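PDB 6TZ0: RNA-dependent RNA Polymerase from Bombyx mori cytoplasmic polyhedrosis virus, which catalyses RNA-templated RNA synthesis, transcribing the double-stranded viral genome conservatively into plus strands and probably making the complementary minus strands during replication. Local coordinates for residues A[429-434]-A[445-449]; A[453-457]-A[936-940]; A[500-504]-A[641-646]; A[921-925]-A[978-984]. Numbering follows the deposited sequence.

Contact 1 of 4, residues A[429-434]-A[445-449]; sequences KLTEIE and WSNSR
Lys429 starts the first segment fully extended (phi/psi -164/158). Its CA-to-CB bond points away from 445-449, but chi1 t and chi2 p fold the chain back, so that CD lies 3.4 Å from Asn447 O and 3.5 Å from Asn447 ND2. The backbone of Leu430 donates across, N to Asn447 O at 3.1 Å (157°), and its side chain (m, t) puts CD2 over one face of the Arg449 guanidinium, 3.7 Å from NH1. That guanidinium is held from elsewhere, by Leu492 O and Asn494 OD1. Thr431, with positive phi (71°), turns the chain, and its OG1 bonds Leu430 O at 2.6 Å. Glu432 O then sits 3.3 Å from Asn447 CB. Ile433 (m, t) lies beside the second segment, its CA 4.3 Å from Asn447 CA and its CG2 3.8 Å from Trp445 CB, at the edge of the indole. Glu434 enters a strand and pairs with Ser446, CA to CA 5.7 Å: Glu434 N to Ser446 O is 2.9 Å (175°) and Ser446 N to Glu434 O 3.3 Å (161°). Ser446 OG, also hydrogen-bonded to Ser980 O, accepts from Ser448 N at 3.2 Å, an ST turn; Ser448, its OG hydrogen-bonded to Ser980 OG, is the N-cap of helix 449-455. The reciprocal bonds define an antiparallel hydrogen-bonded pair, placed at the open end of the two-stranded beta hairpin 434-437/442-446 in the central polymerase domain.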
loop_
_atom_site.group_PDB
_atom_site.type_symbol
_atom_site.label_atom_id
_atom_site.label_comp_id
_atom_site.label_asym_id
_atom_site.label_seq_id
_atom_site.Cartn_x
_atom_site.Cartn_y
_atom_site.Cartn_z
ATOM N N LYS A 429 -1.860 -8.212 2.188
ATOM C CA LYS A 429 -1.658 -9.616 1.871
ATOM C C LYS A 429 -0.153 -9.856 1.881
ATOM O O LYS A 429 0.637 -8.920 1.737
ATOM C CB LYS A 429 -2.289 -9.943 0.508
ATOM C CG LYS A 429 -2.412 -11.410 0.144
ATOM C CD LYS A 429 -3.385 -12.104 1.072
ATOM C CE LYS A 429 -4.811 -11.657 0.822
ATOM N NZ LYS A 429 -5.759 -12.406 1.685
ATOM N N LEU A 430 0.240 -11.115 2.068
ATOM C CA LEU A 430 1.631 -11.520 1.921
ATOM C C LEU A 430 2.009 -11.851 0.481
ATOM O O LEU A 430 3.074 -12.438 0.260
ATOM C CB LEU A 430 1.931 -12.727 2.813
ATOM C CG LEU A 430 1.974 -12.510 4.321
ATOM C CD1 LEU A 430 2.102 -13.835 5.045
ATOM C CD2 LEU A 430 3.141 -11.614 4.667
ATOM N N THR A 431 1.128 -11.548 -0.484
ATOM C CA THR A 431 1.279 -11.610 -1.946
ATOM C C THR A 431 1.339 -13.028 -2.510
ATOM O O THR A 431 1.221 -13.207 -3.726
ATOM C CB THR A 431 2.512 -10.837 -2.455
ATOM O OG1 THR A 431 3.717 -11.473 -2.012
ATOM C CG2 THR A 431 2.494 -9.397 -1.975
ATOM N N GLU A 432 1.459 -14.032 -1.647
ATOM C CA GLU A 432 1.543 -15.433 -2.035
ATOM C C GLU A 432 1.368 -16.274 -0.782
ATOM O O GLU A 432 1.640 -15.823 0.333
ATOM C CB GLU A 432 2.870 -15.772 -2.726
ATOM C CG GLU A 432 4.092 -15.629 -1.847
ATOM C CD GLU A 432 5.381 -15.871 -2.604
ATOM O OE1 GLU A 432 5.316 -16.124 -3.825
ATOM O OE2 GLU A 432 6.461 -15.807 -1.980
ATOM N N ILE A 433 0.912 -17.500 -0.983
ATOM C CA ILE A 433 0.698 -18.425 0.119
ATOM C C ILE A 433 2.030 -19.053 0.494
ATOM O O ILE A 433 2.734 -19.598 -0.362
ATOM C CB ILE A 433 -0.339 -19.486 -0.275
ATOM C CG1 ILE A 433 -1.668 -18.796 -0.577
ATOM C CG2 ILE A 433 -0.485 -20.513 0.826
ATOM C CD1 ILE A 433 -2.641 -19.639 -1.347
ATOM N N GLU A 434 2.386 -18.972 1.772
ATOM C CA GLU A 434 3.694 -19.405 2.233
ATOM C C GLU A 434 3.573 -20.519 3.261
ATOM O O GLU A 434 2.532 -20.699 3.897
ATOM C CB GLU A 434 4.481 -18.242 2.838
ATOM C CG GLU A 434 4.893 -17.191 1.830
ATOM C CD GLU A 434 5.697 -16.072 2.454
ATOM O OE1 GLU A 434 5.828 -16.053 3.695
ATOM O OE2 GLU A 434 6.203 -15.213 1.701
ATOM N N TRP A 445 -0.555 -23.506 5.559
ATOM C CA TRP A 445 -0.264 -22.744 4.353
ATOM C C TRP A 445 -1.242 -21.585 4.314
ATOM O O TRP A 445 -2.458 -21.801 4.305
ATOM C CB TRP A 445 -0.410 -23.607 3.099
ATOM C CG TRP A 445 0.657 -24.629 2.920
ATOM C CD1 TRP A 445 0.656 -25.902 3.400
ATOM C CD2 TRP A 445 1.853 -24.489 2.154
ATOM N NE1 TRP A 445 1.792 -26.557 3.007
ATOM C CE2 TRP A 445 2.545 -25.710 2.239
ATOM C CE3 TRP A 445 2.413 -23.446 1.414
ATOM C CZ2 TRP A 445 3.770 -25.919 1.613
ATOM C CZ3 TRP A 445 3.630 -23.654 0.793
ATOM C CH2 TRP A 445 4.295 -24.881 0.897
ATOM N N SER A 446 -0.722 -20.363 4.298
ATOM C CA SER A 446 -1.585 -19.195 4.347
ATOM C C SER A 446 -0.853 -18.003 3.757
ATOM O O SER A 446 0.372 -18.000 3.625
ATOM C CB SER A 446 -2.030 -18.893 5.778
ATOM O OG SER A 446 -2.901 -17.780 5.803
ATOM N N ASN A 447 -1.628 -16.982 3.410
ATOM C CA ASN A 447 -1.091 -15.710 2.962
ATOM C C ASN A 447 -1.578 -14.538 3.796
ATOM O O ASN A 447 -1.300 -13.388 3.440
ATOM C CB ASN A 447 -1.427 -15.478 1.483
ATOM C CG ASN A 447 -2.911 -15.590 1.185
ATOM O OD1 ASN A 447 -3.731 -15.824 2.070
ATOM N ND2 ASN A 447 -3.264 -15.396 -0.077
ATOM N N SER A 448 -2.306 -14.789 4.878
ATOM C CA SER A 448 -2.759 -13.716 5.743
ATOM C C SER A 448 -1.707 -13.417 6.796
ATOM O O SER A 448 -1.006 -14.316 7.268
ATOM C CB SER A 448 -4.071 -14.086 6.423
ATOM O OG SER A 448 -3.859 -15.122 7.351
ATOM N N ARG A 449 -1.607 -12.144 7.172
ATOM C CA ARG A 449 -0.631 -11.746 8.174
ATOM C C ARG A 449 -1.047 -12.180 9.570
ATOM O O ARG A 449 -0.189 -12.367 10.436
ATOM C CB ARG A 449 -0.421 -10.238 8.125
ATOM C CG ARG A 449 0.274 -9.786 6.874
ATOM C CD ARG A 449 0.598 -8.319 6.921
ATOM N NE ARG A 449 1.286 -7.899 5.708
ATOM C CZ ARG A 449 2.600 -7.969 5.537
ATOM N NH1 ARG A 449 3.373 -8.440 6.500
ATOM N NH2 ARG A 449 3.144 -7.565 4.404
#

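Contact 2 of 4, residues A[453-457]-A[936-940]; sequences QAVFA and SLEQL
Residues 453-455 are the last turn of helix 449-455; Phe456 leaves helical phi/psi (-97/34), and Ala457 is in a 3-10 conformation. Opposite, Ser936 and Leu937 are helical, in helix 927-937, and Gln939 N makes a weak hydrogen bond of 3.4 Å to Ser936 O. The backbones come nearest at Ala454 and Leu937, with CA atoms 4.9 Å apart, a spacing permitted by the small alanine. Ala454 CB meets Leu937 CD2 at 3.9 Å, and Leu937 (t, p) also turns CD1 to within 3.9 Å of Gln453 CG. The arrangement is a close packing of two helix ends, one from the central polymerase domain and one from the C-terminal region, 479 residues apart in sequence; Ile977 of helix 973-979 touches both Ala454 and Leu937. The two segments bury 260 Å² between them, shared among six buried residues. Ala457 points its CB toward the partner, 3.9 Å from Ser936 O and 4.2 Å from Leu940 CD1. Leu940 (m, t) reaches back so that CD1 lies 3.5 Å from Gln453 NE2 and CD2 3.9 Å from Ala457 O. Ser936 adopts p, which brings OG 3.4 Å from Ala454 O without a bond between them; this hydroxyl is instead hydrogen-bonded to Leu933 O and to Asn64 of the Viral structural protein 4 chain, whose ND2 also makes a weak bond to Ala454 O.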
loop_
_atom_site.group_PDB
_atom_site.type_symbol
_atom_site.label_atom_id
_atom_site.label_comp_id
_atom_site.label_asym_id
_atom_site.label_seq_id
_atom_site.Cartn_x
_atom_site.Cartn_y
_atom_site.Cartn_z
ATOM N N GLN A 453 1.088 -14.351 12.124
ATOM C CA GLN A 453 1.392 -13.859 13.462
ATOM C C GLN A 453 0.962 -14.858 14.530
ATOM O O GLN A 453 1.615 -14.980 15.571
ATOM C CB GLN A 453 0.727 -12.497 13.666
ATOM C CG GLN A 453 0.992 -11.854 15.009
ATOM C CD GLN A 453 2.448 -11.543 15.230
ATOM O OE1 GLN A 453 3.129 -11.030 14.349
ATOM N NE2 GLN A 453 2.942 -11.869 16.410
ATOM N N ALA A 454 -0.126 -15.591 14.287
ATOM C CA ALA A 454 -0.566 -16.606 15.237
ATOM C C ALA A 454 0.357 -17.819 15.254
ATOM O O ALA A 454 0.429 -18.524 16.264
ATOM C CB ALA A 454 -1.993 -17.035 14.915
ATOM N N VAL A 455 1.068 -18.077 14.161
ATOM C CA VAL A 455 1.961 -19.229 14.108
ATOM C C VAL A 455 3.256 -18.953 14.865
ATOM O O VAL A 455 3.698 -19.764 15.686
ATOM C CB VAL A 455 2.209 -19.630 12.640
ATOM C CG1 VAL A 455 3.389 -20.541 12.511
ATOM C CG2 VAL A 455 0.998 -20.361 12.104
ATOM N N PHE A 456 3.869 -17.793 14.632
ATOM C CA PHE A 456 5.133 -17.432 15.261
ATOM C C PHE A 456 4.942 -16.566 16.498
ATOM O O PHE A 456 5.776 -15.706 16.784
ATOM C CB PHE A 456 6.034 -16.718 14.261
ATOM C CG PHE A 456 6.495 -17.587 13.146
ATOM C CD1 PHE A 456 7.567 -18.439 13.313
ATOM C CD2 PHE A 456 5.851 -17.557 11.927
ATOM C CE1 PHE A 456 7.992 -19.239 12.279
ATOM C CE2 PHE A 456 6.269 -18.355 10.893
ATOM C CZ PHE A 456 7.341 -19.194 11.068
ATOM N N ALA A 457 3.859 -16.785 17.242
ATOM C CA ALA A 457 3.568 -15.960 18.405
ATOM C C ALA A 457 4.479 -16.262 19.581
ATOM O O ALA A 457 4.566 -15.447 20.503
ATOM C CB ALA A 457 2.114 -16.148 18.824
ATOM N N SER A 936 -3.045 -18.789 21.371
ATOM C CA SER A 936 -1.699 -18.234 21.445
ATOM C C SER A 936 -1.650 -16.803 20.932
ATOM O O SER A 936 -0.839 -16.006 21.413
ATOM C CB SER A 936 -0.727 -19.105 20.659
ATOM O OG SER A 936 -1.015 -19.056 19.277
ATOM N N LEU A 937 -2.505 -16.458 19.970
ATOM C CA LEU A 937 -2.517 -15.096 19.448
ATOM C C LEU A 937 -3.115 -14.111 20.444
ATOM O O LEU A 937 -2.697 -12.950 20.487
ATOM C CB LEU A 937 -3.279 -15.062 18.128
ATOM C CG LEU A 937 -3.424 -13.737 17.391
ATOM C CD1 LEU A 937 -2.068 -13.144 17.102
ATOM C CD2 LEU A 937 -4.175 -13.971 16.112
ATOM N N GLU A 938 -4.065 -14.558 21.269
ATOM C CA GLU A 938 -4.660 -13.683 22.279
ATOM C C GLU A 938 -3.695 -13.259 23.378
ATOM O O GLU A 938 -4.022 -12.340 24.133
ATOM C CB GLU A 938 -5.850 -14.358 22.947
ATOM C CG GLU A 938 -7.048 -14.518 22.073
ATOM C CD GLU A 938 -8.193 -15.177 22.799
ATOM O OE1 GLU A 938 -8.003 -15.590 23.962
ATOM O OE2 GLU A 938 -9.286 -15.292 22.207
ATOM N N GLN A 939 -2.536 -13.896 23.502
ATOM C CA GLN A 939 -1.619 -13.608 24.587
ATOM C C GLN A 939 -0.606 -12.530 24.234
ATOM O O GLN A 939 0.469 -12.493 24.835
ATOM C CB GLN A 939 -0.884 -14.880 25.005
ATOM C CG GLN A 939 -1.796 -16.038 25.320
ATOM C CD GLN A 939 -2.920 -15.649 26.238
ATOM O OE1 GLN A 939 -4.086 -15.691 25.858
ATOM N NE2 GLN A 939 -2.578 -15.236 27.447
ATOM N N LEU A 940 -0.913 -11.659 23.273
ATOM C CA LEU A 940 0.083 -10.724 22.770
ATOM C C LEU A 940 -0.203 -9.269 23.088
ATOM O O LEU A 940 0.691 -8.441 22.935
ATOM C CB LEU A 940 0.246 -10.871 21.254
ATOM C CG LEU A 940 0.783 -12.208 20.746
ATOM C CD1 LEU A 940 0.961 -12.149 19.247
ATOM C CD2 LEU A 940 2.070 -12.590 21.431
#

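Contact 3 of 4, residues A[500-504]-A[641-646]; sequences SFMPY and RADTST
Arg641, extended in the backbone (-108/169) and with chi1 to chi4 all t, runs its side chain past Ser500, where CG lies 3.6 Å from OG and the guanidinium edge faces Ser500 CB. Its NH1 forms a salt bridge with Glu612, and NE is paired by charge alone with Asp643 OD1 at 3.4 Å. Ala642 points its CB toward the first segment, 3.4 Å from both Ser500 O and Ser500 OG and 4.1 Å from Tyr504 CB. Ala642 N gives a weak hydrogen bond to Ser500 OG (3.5 Å, 155°), whose p rotamer also serves Leu497 O. Ala642 O is 3.2 Å from Tyr504 CD1. At Asp643 the backbones are nearest, with CA 4.3 Å from Tyr504 CA; its CB sits 3.7 Å from Tyr504 CA, and OD2 3.4 Å from Pro503 CB. Asp643 is the N-cap of helix 644-665 but makes no capping bond. One turn on, Thr646 CG2 touches Tyr504 CD1 at 3.8 Å, with Tyr504 chi1 at t. The contact joins the starts of helices 501-508 and 644-665 inside the RdRp catalytic region; the second segment is consistent with motif B of viral RNA polymerases, loop 641-643 leading into the helix. The Arg641 side chain is about 9 Å from that of Asp552, a UTP-binding residue. Phe420 of helix 413-422 packs on Ala642 and Phe501, while Glu612 of helix 604-614 lies against Pro503.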
loop_
_atom_site.group_PDB
_atom_site.type_symbol
_atom_site.label_atom_id
_atom_site.label_comp_id
_atom_site.label_asym_id
_atom_site.label_seq_id
_atom_site.Cartn_x
_atom_site.Cartn_y
_atom_site.Cartn_z
ATOM N N SER A 500 8.752 -0.837 10.879
ATOM C CA SER A 500 8.230 0.438 10.421
ATOM C C SER A 500 6.945 0.846 11.123
ATOM O O SER A 500 6.270 1.763 10.650
ATOM C CB SER A 500 7.995 0.383 8.915
ATOM O OG SER A 500 6.995 -0.564 8.596
ATOM N N PHE A 501 6.590 0.204 12.233
ATOM C CA PHE A 501 5.289 0.472 12.827
ATOM C C PHE A 501 5.341 1.646 13.796
ATOM O O PHE A 501 4.423 2.471 13.822
ATOM C CB PHE A 501 4.756 -0.777 13.515
ATOM C CG PHE A 501 3.375 -0.615 14.050
ATOM C CD1 PHE A 501 2.302 -0.512 13.184
ATOM C CD2 PHE A 501 3.141 -0.584 15.411
ATOM C CE1 PHE A 501 1.026 -0.362 13.665
ATOM C CE2 PHE A 501 1.869 -0.433 15.894
ATOM C CZ PHE A 501 0.810 -0.324 15.022
ATOM N N MET A 502 6.393 1.736 14.603
ATOM C CA MET A 502 6.524 2.875 15.507
ATOM C C MET A 502 6.854 4.201 14.809
ATOM O O MET A 502 6.336 5.233 15.271
ATOM C CB MET A 502 7.531 2.529 16.616
ATOM C CG MET A 502 7.666 3.573 17.720
ATOM S SD MET A 502 6.157 3.931 18.631
ATOM C CE MET A 502 6.048 2.499 19.686
ATOM N N PRO A 503 7.663 4.273 13.727
ATOM C CA PRO A 503 7.688 5.532 12.955
ATOM C C PRO A 503 6.342 5.937 12.372
ATOM O O PRO A 503 6.015 7.132 12.353
ATOM C CB PRO A 503 8.718 5.240 11.860
ATOM C CG PRO A 503 9.622 4.292 12.471
ATOM C CD PRO A 503 8.797 3.412 13.324
ATOM N N TYR A 504 5.545 4.965 11.923
ATOM C CA TYR A 504 4.185 5.239 11.473
ATOM C C TYR A 504 3.313 5.771 12.599
ATOM O O TYR A 504 2.551 6.723 12.404
ATOM C CB TYR A 504 3.570 3.972 10.877
ATOM C CG TYR A 504 2.084 4.077 10.646
ATOM C CD1 TYR A 504 1.571 4.885 9.647
ATOM C CD2 TYR A 504 1.194 3.369 11.439
ATOM C CE1 TYR A 504 0.215 4.986 9.445
ATOM C CE2 TYR A 504 -0.161 3.469 11.252
ATOM C CZ TYR A 504 -0.644 4.276 10.249
ATOM O OH TYR A 504 -1.997 4.371 10.053
ATOM N N ARG A 641 4.914 -0.306 2.858
ATOM C CA ARG A 641 5.422 -0.161 4.205
ATOM C C ARG A 641 4.342 0.485 5.073
ATOM O O ARG A 641 3.322 0.962 4.574
ATOM C CB ARG A 641 6.698 0.673 4.133
ATOM C CG ARG A 641 7.647 0.598 5.274
ATOM C CD ARG A 641 8.870 1.398 4.923
ATOM N NE ARG A 641 9.821 1.452 6.018
ATOM C CZ ARG A 641 10.962 2.121 5.969
ATOM N NH1 ARG A 641 11.768 2.115 7.013
ATOM N NH2 ARG A 641 11.292 2.796 4.878
ATOM N N ALA A 642 4.552 0.477 6.389
ATOM C CA ALA A 642 3.538 1.020 7.286
ATOM C C ALA A 642 3.494 2.541 7.219
ATOM O O ALA A 642 2.413 3.133 7.141
ATOM C CB ALA A 642 3.788 0.545 8.713
ATOM N N ASP A 643 4.657 3.187 7.199
ATOM C CA ASP A 643 4.756 4.643 7.241
ATOM C C ASP A 643 4.965 5.265 5.868
ATOM O O ASP A 643 5.680 6.258 5.753
ATOM C CB ASP A 643 5.872 5.066 8.193
ATOM C CG ASP A 643 7.220 4.459 7.844
ATOM O OD1 ASP A 643 7.311 3.634 6.915
ATOM O OD2 ASP A 643 8.207 4.817 8.516
ATOM N N THR A 644 4.368 4.723 4.808
ATOM C CA THR A 644 4.714 5.219 3.481
ATOM C C THR A 644 4.030 6.542 3.147
ATOM O O THR A 644 4.677 7.452 2.625
ATOM C CB THR A 644 4.428 4.152 2.418
ATOM O OG1 THR A 644 4.665 4.702 1.116
ATOM C CG2 THR A 644 3.014 3.557 2.526
ATOM N N SER A 645 2.745 6.690 3.452
ATOM C CA SER A 645 2.068 7.937 3.134
ATOM C C SER A 645 2.399 9.021 4.147
ATOM O O SER A 645 2.545 10.196 3.774
ATOM C CB SER A 645 0.560 7.700 3.067
ATOM O OG SER A 645 -0.144 8.900 2.824
ATOM N N THR A 646 2.552 8.632 5.416
ATOM C CA THR A 646 2.858 9.588 6.468
ATOM C C THR A 646 4.233 10.200 6.299
ATOM O O THR A 646 4.410 11.368 6.643
ATOM C CB THR A 646 2.771 8.936 7.846
ATOM O OG1 THR A 646 3.772 7.924 7.959
ATOM C CG2 THR A 646 1.415 8.311 8.052
#

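Contact 4 of 4, residues A[921-925]-A[978-984]; sequences KKEDI and QKSAMAT
An extended loop, 921-925, crosses the segment that unwinds from the C-terminal end of helix 973-979, both within the C-terminal region of the polymerase; a single backbone bond joins them, so the pair makes no ladder. Ala983 N donates to Glu923 O at 2.9 Å and 174°, nearly linear, and Met982 CA adds a CH...O approach of 3.5 Å to the same Glu923 O. The CA atoms are nearest at Asp924 and Met982 (4.7 Å) and at Ile925 and Ala983 (4.9 Å). Apolar contacts centre on Ile925 (chi1 p, chi2 t), with CG2 3.8 Å from Ala983 CB and CD1 4.2 Å from Ala981 CB; Val930 of helix 927-937 lies beside Ile925 and Gln978. Glu923 CB meets Thr984 CG2 at 3.8 Å, and Lys922 CG meets Met982 SD at 3.6 Å, while Lys922 NZ leads off to Val920 O. Among polar groups, Ser980 O accepts from Ser446 OG, tying this turn to the central domain. Asp924 OD2 stands 3.2 Å from Gln978 NE2, at an angle too poor for a hydrogen bond.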
loop_
_atom_site.group_PDB
_atom_site.type_symbol
_atom_site.label_atom_id
_atom_site.label_comp_id
_atom_site.label_asym_id
_atom_site.label_seq_id
_atom_site.Cartn_x
_atom_site.Cartn_y
_atom_site.Cartn_z
ATOM N N LYS A 921 -12.368 -24.768 -3.352
ATOM C CA LYS A 921 -12.431 -25.478 -2.084
ATOM C C LYS A 921 -11.047 -25.550 -1.455
ATOM O O LYS A 921 -10.093 -26.016 -2.084
ATOM C CB LYS A 921 -12.999 -26.884 -2.276
ATOM C CG LYS A 921 -13.087 -27.686 -0.993
ATOM C CD LYS A 921 -14.006 -27.022 0.008
ATOM C CE LYS A 921 -15.446 -27.096 -0.442
ATOM N NZ LYS A 921 -16.370 -26.524 0.571
ATOM N N LYS A 922 -10.950 -25.095 -0.212
ATOM C CA LYS A 922 -9.716 -25.123 0.558
ATOM C C LYS A 922 -9.751 -26.311 1.505
ATOM O O LYS A 922 -10.816 -26.681 2.008
ATOM C CB LYS A 922 -9.529 -23.825 1.354
ATOM C CG LYS A 922 -8.826 -22.693 0.612
ATOM C CD LYS A 922 -9.694 -22.032 -0.447
ATOM C CE LYS A 922 -10.839 -21.255 0.168
ATOM N NZ LYS A 922 -11.653 -20.583 -0.876
ATOM N N GLU A 923 -8.590 -26.911 1.741
ATOM C CA GLU A 923 -8.479 -28.063 2.626
ATOM C C GLU A 923 -7.976 -27.560 3.975
ATOM O O GLU A 923 -6.812 -27.171 4.108
ATOM C CB GLU A 923 -7.558 -29.119 2.020
ATOM C CG GLU A 923 -7.754 -30.507 2.595
ATOM C CD GLU A 923 -6.890 -30.767 3.796
ATOM O OE1 GLU A 923 -5.767 -30.233 3.827
ATOM O OE2 GLU A 923 -7.334 -31.491 4.711
ATOM N N ASP A 924 -8.856 -27.567 4.972
ATOM C CA ASP A 924 -8.620 -26.847 6.213
ATOM C C ASP A 924 -7.721 -27.629 7.165
ATOM O O ASP A 924 -7.525 -28.838 7.031
ATOM C CB ASP A 924 -9.943 -26.536 6.910
ATOM C CG ASP A 924 -10.776 -25.522 6.156
ATOM O OD1 ASP A 924 -10.195 -24.697 5.417
ATOM O OD2 ASP A 924 -12.014 -25.541 6.314
ATOM N N ILE A 925 -7.174 -26.906 8.143
ATOM C CA ILE A 925 -6.404 -27.495 9.232
ATOM C C ILE A 925 -7.361 -27.984 10.311
ATOM O O ILE A 925 -8.560 -27.687 10.270
ATOM C CB ILE A 925 -5.382 -26.499 9.810
ATOM C CG1 ILE A 925 -6.086 -25.272 10.375
ATOM C CG2 ILE A 925 -4.389 -26.074 8.761
ATOM C CD1 ILE A 925 -5.170 -24.369 11.158
ATOM N N GLN A 978 -9.588 -19.598 10.890
ATOM C CA GLN A 978 -10.190 -20.753 10.232
ATOM C C GLN A 978 -10.479 -20.482 8.762
ATOM O O GLN A 978 -10.386 -21.399 7.940
ATOM C CB GLN A 978 -11.469 -21.160 10.965
ATOM C CG GLN A 978 -12.011 -22.538 10.602
ATOM C CD GLN A 978 -12.970 -22.520 9.430
ATOM O OE1 GLN A 978 -13.669 -21.536 9.201
ATOM N NE2 GLN A 978 -13.003 -23.613 8.677
ATOM N N LYS A 979 -10.828 -19.243 8.410
ATOM C CA LYS A 979 -11.032 -18.919 7.003
ATOM C C LYS A 979 -9.715 -18.917 6.244
ATOM O O LYS A 979 -9.598 -19.550 5.190
ATOM C CB LYS A 979 -11.724 -17.565 6.839
ATOM C CG LYS A 979 -13.127 -17.494 7.388
ATOM C CD LYS A 979 -14.073 -18.434 6.683
ATOM C CE LYS A 979 -15.479 -18.259 7.225
ATOM N NZ LYS A 979 -15.576 -18.732 8.638
ATOM N N SER A 980 -8.710 -18.220 6.761
ATOM C CA SER A 980 -7.548 -17.944 5.928
ATOM C C SER A 980 -6.394 -18.929 6.101
ATOM O O SER A 980 -5.266 -18.587 5.740
ATOM C CB SER A 980 -7.059 -16.519 6.184
ATOM O OG SER A 980 -6.641 -16.361 7.523
ATOM N N ALA A 981 -6.628 -20.137 6.606
ATOM C CA ALA A 981 -5.555 -21.111 6.753
ATOM C C ALA A 981 -5.880 -22.415 6.034
ATOM O O ALA A 981 -7.042 -22.815 5.921
ATOM C CB ALA A 981 -5.268 -21.401 8.226
ATOM N N MET A 982 -4.829 -23.080 5.553
ATOM C CA MET A 982 -4.940 -24.332 4.820
ATOM C C MET A 982 -3.909 -25.318 5.340
ATOM O O MET A 982 -2.856 -24.925 5.844
ATOM C CB MET A 982 -4.706 -24.138 3.328
ATOM C CG MET A 982 -5.746 -23.320 2.623
ATOM S SD MET A 982 -5.232 -23.091 0.925
ATOM C CE MET A 982 -3.885 -21.967 1.218
ATOM N N ALA A 983 -4.209 -26.607 5.196
ATOM C CA ALA A 983 -3.252 -27.651 5.530
ATOM C C ALA A 983 -2.460 -28.137 4.326
ATOM O O ALA A 983 -1.611 -29.020 4.480
ATOM C CB ALA A 983 -3.962 -28.837 6.187
ATOM N N THR A 984 -2.712 -27.585 3.142
ATOM C CA THR A 984 -1.961 -27.923 1.944
ATOM C C THR A 984 -1.833 -26.679 1.079
ATOM O O THR A 984 -2.456 -25.648 1.342
ATOM C CB THR A 984 -2.624 -29.057 1.163
ATOM O OG1 THR A 984 -1.803 -29.408 0.043
ATOM C CG2 THR A 984 -3.996 -28.631 0.678
#

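Overall arrangement
From the N terminus, contact 1 comes first, closing the short loop that contains the hairpin 434-437/442-446. Its second segment runs directly into helix 449-455, where contact 2 opens a loop of nearly 480 residues that closes at 936-940. Contact 3, 500-504 with 641-646, is nested inside that loop, with its centre about 22 Å from that of contact 2. Contact 4 crosses contact 2: it opens at 921-925 and closes at 978-984. Although in series with contact 1, it touches it, Trp445 N lying 2.7 Å from Met982 O. Contact 2 and the touch between contacts 1 and 4 tie the C-terminal region to the central polymerase domain, while contact 4 joins two parts of the C-terminal region.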